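Side-chain contacts in thioredoxin-like fold domain-containing protein (PDB 1Z6M), which is of unknown function but has a thioredoxin-like fold with a CxxC pattern at a helix start, consistent with a role in thiol-disulfide exchange: residues Y41-F46 / A103-W108; H83-Y88 / E115-A120. All coordinates share one frame; numbering follows the deposited sequence.

Contact 1: Y41-F46 / A103-W108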
loop_
_atom_site.group_PDB
_atom_site.type_symbol
_atom_site.label_atom_id
_atom_site.label_comp_id
_atom_site.label_asym_id
_atom_site.label_seq_id
_atom_site.Cartn_x
_atom_site.Cartn_y
_atom_site.Cartn_z
ATOM N N TYR A 41 -2.788 -10.663 2.134
ATOM C CA TYR A 41 -2.446 -10.161 3.460
ATOM C C TYR A 41 -2.613 -8.639 3.451
ATOM O O TYR A 41 -3.109 -8.057 4.409
ATOM C CB TYR A 41 -1.023 -10.566 3.856
ATOM C CG TYR A 41 -0.774 -12.055 3.895
ATOM C CD1 TYR A 41 -0.592 -12.780 2.720
ATOM C CD2 TYR A 41 -0.691 -12.734 5.110
ATOM C CE1 TYR A 41 -0.339 -14.144 2.749
ATOM C CE2 TYR A 41 -0.447 -14.102 5.149
ATOM C CZ TYR A 41 -0.271 -14.798 3.963
ATOM O OH TYR A 41 -0.011 -16.143 3.967
ATOM N N CYS A 42 -2.223 -8.006 2.347
ATOM C CA CYS A 42 -2.471 -6.575 2.148
ATOM C C CYS A 42 -3.969 -6.297 2.078
ATOM O O CYS A 42 -4.434 -5.299 2.621
ATOM C CB CYS A 42 -1.786 -6.056 0.895
ATOM S SG CYS A 42 0.001 -6.077 1.015
ATOM N N ARG A 43 -4.727 -7.186 1.427
ATOM C CA ARG A 43 -6.189 -7.063 1.405
ATOM C C ARG A 43 -6.766 -7.054 2.823
ATOM O O ARG A 43 -7.630 -6.228 3.145
ATOM C CB ARG A 43 -6.844 -8.165 0.557
ATOM C CG ARG A 43 -8.373 -8.098 0.503
ATOM C CD ARG A 43 -8.977 -9.210 -0.370
ATOM N NE ARG A 43 -8.658 -10.532 0.170
ATOM C CZ ARG A 43 -8.881 -11.690 -0.444
ATOM N NH1 ARG A 43 -9.468 -11.731 -1.626
ATOM N NH2 ARG A 43 -8.516 -12.811 0.155
ATOM N N LYS A 44 -6.293 -7.970 3.668
ATOM C CA LYS A 44 -6.723 -8.060 5.062
ATOM C C LYS A 44 -6.388 -6.770 5.807
ATOM O O LYS A 44 -7.227 -6.218 6.524
ATOM C CB LYS A 44 -6.068 -9.268 5.740
ATOM C CG LYS A 44 -6.424 -9.457 7.212
ATOM C CD LYS A 44 -7.858 -9.930 7.403
ATOM C CE LYS A 44 -8.283 -9.941 8.868
ATOM N NZ LYS A 44 -7.519 -10.908 9.700
ATOM N N TRP A 45 -5.150 -6.296 5.658
ATOM C CA TRP A 45 -4.751 -5.017 6.259
ATOM C C TRP A 45 -5.711 -3.900 5.845
ATOM O O TRP A 45 -6.207 -3.146 6.689
ATOM C CB TRP A 45 -3.300 -4.659 5.876
ATOM C CG TRP A 45 -2.992 -3.183 5.978
ATOM C CD1 TRP A 45 -2.738 -2.329 4.931
ATOM C CD2 TRP A 45 -2.985 -2.371 7.168
ATOM N NE1 TRP A 45 -2.535 -1.052 5.402
ATOM C CE2 TRP A 45 -2.691 -1.049 6.765
ATOM C CE3 TRP A 45 -3.185 -2.635 8.529
ATOM C CZ2 TRP A 45 -2.585 0.008 7.676
ATOM C CZ3 TRP A 45 -3.068 -1.576 9.433
ATOM C CH2 TRP A 45 -2.771 -0.280 9.001
ATOM N N PHE A 46 -5.985 -3.799 4.550
ATOM C CA PHE A 46 -6.820 -2.717 4.054
ATOM C C PHE A 46 -8.243 -2.788 4.592
ATOM O O PHE A 46 -8.808 -1.768 4.974
ATOM C CB PHE A 46 -6.820 -2.675 2.529
ATOM C CG PHE A 46 -6.191 -1.443 1.958
ATOM C CD1 PHE A 46 -4.855 -1.142 2.204
ATOM C CD2 PHE A 46 -6.939 -0.579 1.169
ATOM C CE1 PHE A 46 -4.280 0.008 1.658
ATOM C CE2 PHE A 46 -6.361 0.562 0.615
ATOM C CZ PHE A 46 -5.033 0.853 0.877
ATOM N N ALA A 103 -11.327 -5.366 -3.649
ATOM C CA ALA A 103 -12.613 -6.053 -3.639
ATOM C C ALA A 103 -12.739 -7.083 -4.765
ATOM O O ALA A 103 -13.492 -8.046 -4.641
ATOM C CB ALA A 103 -13.744 -5.056 -3.734
ATOM N N THR A 104 -12.010 -6.868 -5.859
ATOM C CA THR A 104 -12.038 -7.756 -7.018
ATOM C C THR A 104 -10.793 -8.643 -7.146
ATOM O O THR A 104 -10.590 -9.292 -8.173
ATOM C CB THR A 104 -12.214 -6.944 -8.322
ATOM O OG1 THR A 104 -11.139 -5.993 -8.460
ATOM C CG2 THR A 104 -13.586 -6.220 -8.341
ATOM N N GLN A 105 -9.992 -8.714 -6.082
ATOM C CA GLN A 105 -8.674 -9.349 -6.125
ATOM C C GLN A 105 -8.681 -10.775 -6.668
ATOM O O GLN A 105 -7.776 -11.170 -7.405
ATOM C CB GLN A 105 -8.028 -9.315 -4.733
ATOM C CG GLN A 105 -6.563 -9.718 -4.707
ATOM C CD GLN A 105 -6.026 -9.696 -3.309
ATOM O OE1 GLN A 105 -6.240 -10.632 -2.535
ATOM N NE2 GLN A 105 -5.366 -8.598 -2.951
ATOM N N ASP A 106 -9.699 -11.552 -6.309
ATOM C CA ASP A 106 -9.770 -12.941 -6.777
ATOM C C ASP A 106 -10.171 -13.073 -8.241
ATOM O O ASP A 106 -9.917 -14.106 -8.859
ATOM C CB ASP A 106 -10.700 -13.758 -5.889
ATOM C CG ASP A 106 -10.236 -13.786 -4.453
ATOM O OD1 ASP A 106 -9.071 -14.164 -4.215
ATOM O OD2 ASP A 106 -11.028 -13.406 -3.573
ATOM N N GLU A 107 -10.788 -12.027 -8.781
ATOM C CA GLU A 107 -11.232 -12.005 -10.175
ATOM C C GLU A 107 -10.082 -11.762 -11.129
ATOM O O GLU A 107 -9.982 -12.439 -12.147
ATOM C CB GLU A 107 -12.320 -10.949 -10.396
ATOM C CG GLU A 107 -13.631 -11.286 -9.702
ATOM C CD GLU A 107 -14.735 -10.268 -9.957
ATOM O OE1 GLU A 107 -14.619 -9.432 -10.890
ATOM O OE2 GLU A 107 -15.753 -10.321 -9.235
ATOM N N TRP A 108 -9.230 -10.786 -10.822
ATOM C CA TRP A 108 -8.119 -10.450 -11.722
ATOM C C TRP A 108 -6.794 -11.071 -11.266
ATOM O O TRP A 108 -5.852 -11.194 -12.062
ATOM C CB TRP A 108 -7.980 -8.926 -11.890
ATOM C CG TRP A 108 -7.802 -8.186 -10.598
ATOM C CD1 TRP A 108 -8.773 -7.556 -9.869
ATOM C CD2 TRP A 108 -6.570 -7.984 -9.887
ATOM N NE1 TRP A 108 -8.222 -6.983 -8.741
ATOM C CE2 TRP A 108 -6.875 -7.243 -8.724
ATOM C CE3 TRP A 108 -5.242 -8.376 -10.114
ATOM C CZ2 TRP A 108 -5.899 -6.886 -7.789
ATOM C CZ3 TRP A 108 -4.267 -8.015 -9.183
ATOM C CH2 TRP A 108 -4.602 -7.277 -8.041
HETATM O O HOH W 1 -9.417 -15.236 -1.573
#
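Arg-43 and Gln-105 both set CG anti to the backbone N, sending their chains across the contact; the Gln-105 chain stays extended, whereas that of Arg-43 bends at its third torsion (62°), which brings its guanidinium up beside Gln-105 and Asp-106. The setting is the thioredoxin-like fold: Arg-43 follows directly on Cys-42, the second cysteine of a probable thioredoxin-type CxxC motif at the start of helix 40-58, while Gln-105 and Asp-106 open the short helix 105-108. Gln-105 OE1 lies over one face of the guanidinium, with the amide and guanidinium planes 29° apart. This oxygen stands 3.5 Å from Arg-43 CZ, displaced toward the rim of the group, and Gln-105 OE1 sits 3.8 Å from Arg-43 CD as well. The nitrogen end has another task: Gln-105 NE2 hydrogen-bonds Val-37 O and, weakly, Cys-39 O, which fixes the amide rotation and ties helix 105-108 to the chain around the CxxC. Farther back, Arg-43 CB packs 3.8 Å from Gln-105 NE2, and Phe-102 also touches the arginine side chain. Asp-106 arrives at the edge of the guanidinium rather than over it. Arg-43 NH1 forms a salt bridge with Asp-106 OD2 at 3.0 Å, but the N-H points poorly at the oxygen (136°) and meets it from above the carboxylate plane, a skewed geometry for an ion pair on an exposed aspartate. Arg-43 was modelled in two conformers, and the bridge is described for one of them. In this conformer a water closes a ring around the pair, accepting from Arg-43 NH2 at 3.1 Å and donating to Asp-106 OD1 at 2.9 Å.

Contact 2: H83-Y88 / E115-A120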
loop_
_atom_site.group_PDB
_atom_site.type_symbol
_atom_site.label_atom_id
_atom_site.label_comp_id
_atom_site.label_asym_id
_atom_site.label_seq_id
_atom_site.Cartn_x
_atom_site.Cartn_y
_atom_site.Cartn_z
ATOM N N HIS A 83 -0.848 -1.767 -10.146
ATOM C CA HIS A 83 -0.186 -0.590 -9.593
ATOM C C HIS A 83 0.038 0.491 -10.634
ATOM O O HIS A 83 0.155 1.668 -10.294
ATOM C CB HIS A 83 1.168 -0.965 -9.016
ATOM C CG HIS A 83 1.091 -1.820 -7.795
ATOM N ND1 HIS A 83 2.201 -2.422 -7.254
ATOM C CD2 HIS A 83 0.048 -2.157 -7.000
ATOM C CE1 HIS A 83 1.849 -3.089 -6.168
ATOM N NE2 HIS A 83 0.546 -2.953 -5.997
ATOM N N HIS A 84 0.110 0.096 -11.901
ATOM C CA HIS A 84 0.432 1.040 -12.964
ATOM C C HIS A 84 -0.797 1.743 -13.528
ATOM O O HIS A 84 -0.665 2.550 -14.450
ATOM C CB HIS A 84 1.242 0.338 -14.058
ATOM C CG HIS A 84 2.419 -0.409 -13.521
ATOM N ND1 HIS A 84 2.936 -1.526 -14.138
ATOM C CD2 HIS A 84 3.155 -0.226 -12.396
ATOM C CE1 HIS A 84 3.950 -1.988 -13.426
ATOM N NE2 HIS A 84 4.098 -1.222 -12.360
ATOM N N TYR A 85 -1.971 1.442 -12.959
ATOM C CA TYR A 85 -3.240 2.072 -13.326
ATOM C C TYR A 85 -3.703 3.071 -12.264
ATOM O O TYR A 85 -4.841 3.542 -12.289
ATOM C CB TYR A 85 -4.323 1.002 -13.598
ATOM C CG TYR A 85 -4.090 0.274 -14.897
ATOM C CD1 TYR A 85 -3.182 -0.781 -14.989
ATOM C CD2 TYR A 85 -4.766 0.661 -16.052
ATOM C CE1 TYR A 85 -2.948 -1.433 -16.195
ATOM C CE2 TYR A 85 -4.543 0.021 -17.258
ATOM C CZ TYR A 85 -3.629 -1.025 -17.325
ATOM O OH TYR A 85 -3.398 -1.665 -18.523
ATOM N N ILE A 86 -2.804 3.391 -11.335
ATOM C CA ILE A 86 -3.097 4.298 -10.245
ATOM C C ILE A 86 -2.808 5.727 -10.664
ATOM O O ILE A 86 -1.705 6.049 -11.119
ATOM C CB ILE A 86 -2.321 3.886 -8.961
ATOM C CG1 ILE A 86 -2.918 2.589 -8.393
ATOM C CG2 ILE A 86 -2.303 5.012 -7.924
ATOM C CD1 ILE A 86 -4.313 2.730 -7.782
ATOM N N ASP A 87 -3.828 6.569 -10.511
ATOM C CA ASP A 87 -3.752 7.967 -10.886
ATOM C C ASP A 87 -3.229 8.784 -9.721
ATOM O O ASP A 87 -3.996 9.212 -8.861
ATOM C CB ASP A 87 -5.128 8.480 -11.310
ATOM C CG ASP A 87 -5.086 9.909 -11.827
ATOM O OD1 ASP A 87 -3.991 10.526 -11.816
ATOM O OD2 ASP A 87 -6.149 10.421 -12.237
ATOM N N TYR A 88 -1.918 9.004 -9.699
ATOM C CA TYR A 88 -1.291 9.731 -8.602
ATOM C C TYR A 88 -1.691 11.204 -8.523
ATOM O O TYR A 88 -1.497 11.835 -7.486
ATOM C CB TYR A 88 0.237 9.573 -8.615
ATOM C CG TYR A 88 0.678 8.196 -8.179
ATOM C CD1 TYR A 88 0.904 7.189 -9.118
ATOM C CD2 TYR A 88 0.839 7.891 -6.830
ATOM C CE1 TYR A 88 1.299 5.916 -8.724
ATOM C CE2 TYR A 88 1.231 6.621 -6.421
ATOM C CZ TYR A 88 1.449 5.633 -7.370
ATOM O OH TYR A 88 1.843 4.378 -6.963
ATOM N N GLU A 115 -4.040 -10.063 -19.393
ATOM C CA GLU A 115 -5.453 -10.028 -19.025
ATOM C C GLU A 115 -5.717 -9.187 -17.778
ATOM O O GLU A 115 -6.784 -8.623 -17.644
ATOM C CB GLU A 115 -6.020 -11.438 -18.877
ATOM C CG GLU A 115 -6.198 -12.181 -20.205
ATOM C CD GLU A 115 -7.291 -11.592 -21.104
ATOM O OE1 GLU A 115 -8.166 -10.849 -20.610
ATOM O OE2 GLU A 115 -7.289 -11.891 -22.318
ATOM N N VAL A 116 -4.721 -9.062 -16.895
ATOM C CA VAL A 116 -4.886 -8.145 -15.773
ATOM C C VAL A 116 -5.017 -6.719 -16.318
ATOM O O VAL A 116 -5.864 -5.958 -15.859
ATOM C CB VAL A 116 -3.729 -8.227 -14.755
ATOM C CG1 VAL A 116 -3.911 -7.175 -13.666
ATOM C CG2 VAL A 116 -3.649 -9.608 -14.135
ATOM N N ALA A 117 -4.186 -6.362 -17.297
ATOM C CA ALA A 117 -4.276 -5.055 -17.944
ATOM C C ALA A 117 -5.651 -4.828 -18.576
ATOM O O ALA A 117 -6.263 -3.765 -18.407
ATOM C CB ALA A 117 -3.158 -4.898 -18.988
ATOM N N THR A 118 -6.145 -5.841 -19.282
ATOM C CA THR A 118 -7.452 -5.774 -19.919
ATOM C C THR A 118 -8.541 -5.593 -18.864
ATOM O O THR A 118 -9.452 -4.799 -19.050
ATOM C CB THR A 118 -7.686 -7.036 -20.773
ATOM O OG1 THR A 118 -6.695 -7.073 -21.809
ATOM C CG2 THR A 118 -9.076 -7.038 -21.416
ATOM N N TYR A 119 -8.424 -6.315 -17.757
ATOM C CA TYR A 119 -9.382 -6.186 -16.659
ATOM C C TYR A 119 -9.354 -4.774 -16.065
ATOM O O TYR A 119 -10.405 -4.181 -15.797
ATOM C CB TYR A 119 -9.091 -7.225 -15.577
ATOM C CG TYR A 119 -10.160 -7.326 -14.509
ATOM C CD1 TYR A 119 -11.131 -8.323 -14.561
ATOM C CD2 TYR A 119 -10.201 -6.420 -13.443
ATOM C CE1 TYR A 119 -12.106 -8.424 -13.574
ATOM C CE2 TYR A 119 -11.170 -6.508 -12.460
ATOM C CZ TYR A 119 -12.120 -7.508 -12.530
ATOM O OH TYR A 119 -13.080 -7.574 -11.546
ATOM N N ALA A 120 -8.161 -4.227 -15.862
ATOM C CA ALA A 120 -8.053 -2.857 -15.348
ATOM C C ALA A 120 -8.771 -1.873 -16.267
ATOM O O ALA A 120 -9.480 -0.978 -15.802
ATOM C CB ALA A 120 -6.594 -2.450 -15.147
#
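The hydroxyl of Tyr-85 is the polar atom on which this contact turns: OH is hydrogen-bonded to Glu-121 OE2, just beyond the 115-120 segment, and rests against Ala-117, 3.3 Å from its CB and 3.5 Å from its CA. The rest of the phenol lies on the same helix, 113-123. Ala-120 CB sits over the middle of the ring, 3.6 Å from the centroid and only 6° off the ring normal, a CH-pi contact in which the methyl touches all six ring carbons almost evenly, Tyr-85 CG lying 3.7 Å from Ala-120 CB. At the far end of the ring, Tyr-85 CZ is 3.9 Å from Ala-120 CB. Ala-117 and Ala-120 lie about one turn apart; the phenol slants across this turn, its ring under the Ala-120 methyl and its hydroxyl beside Ala-117. Tyr-85 occupies the third position of a type I beta turn from His-83 to Ile-86, after which the chain runs on toward helix 91-103; with CG anti to the carbonyl carbon (chi1 -73°), the ring swings out from the turn toward the alanines. Met-82 touches Ala-120 and Glu-128 touches Tyr-85, so the joint is buried among helix 77-83 and the loop after helix 113-123. Its chemistry is thus divided: dispersion and CH-pi contact seat the ring, while the hydrogen bond to Glu-121 OE2 gives the hydroxyl of this buried tyrosine a polar partner.

From the N terminus, the segments come in the order 41-46, 83-88, 103-108, 115-120, so the two contacts cross rather than nest. Contact 1 closes a long loop that runs through strand 62-68 and helices 77-83 and 91-103; contact 2 begins inside that loop and ends beyond it, spanning helices 91-103 and 105-108. Contact 1 ties helix 40-58, which begins at the probable CxxC motif, to the helical region between strands 62-68 and 152-155, whereas contact 2 joins parts within that region. They meet where consecutive helices 105-108 and 113-123 touch: Trp-108 packs on Tyr-119, whose OH probably hydrogen-bonds Glu-107 OE1.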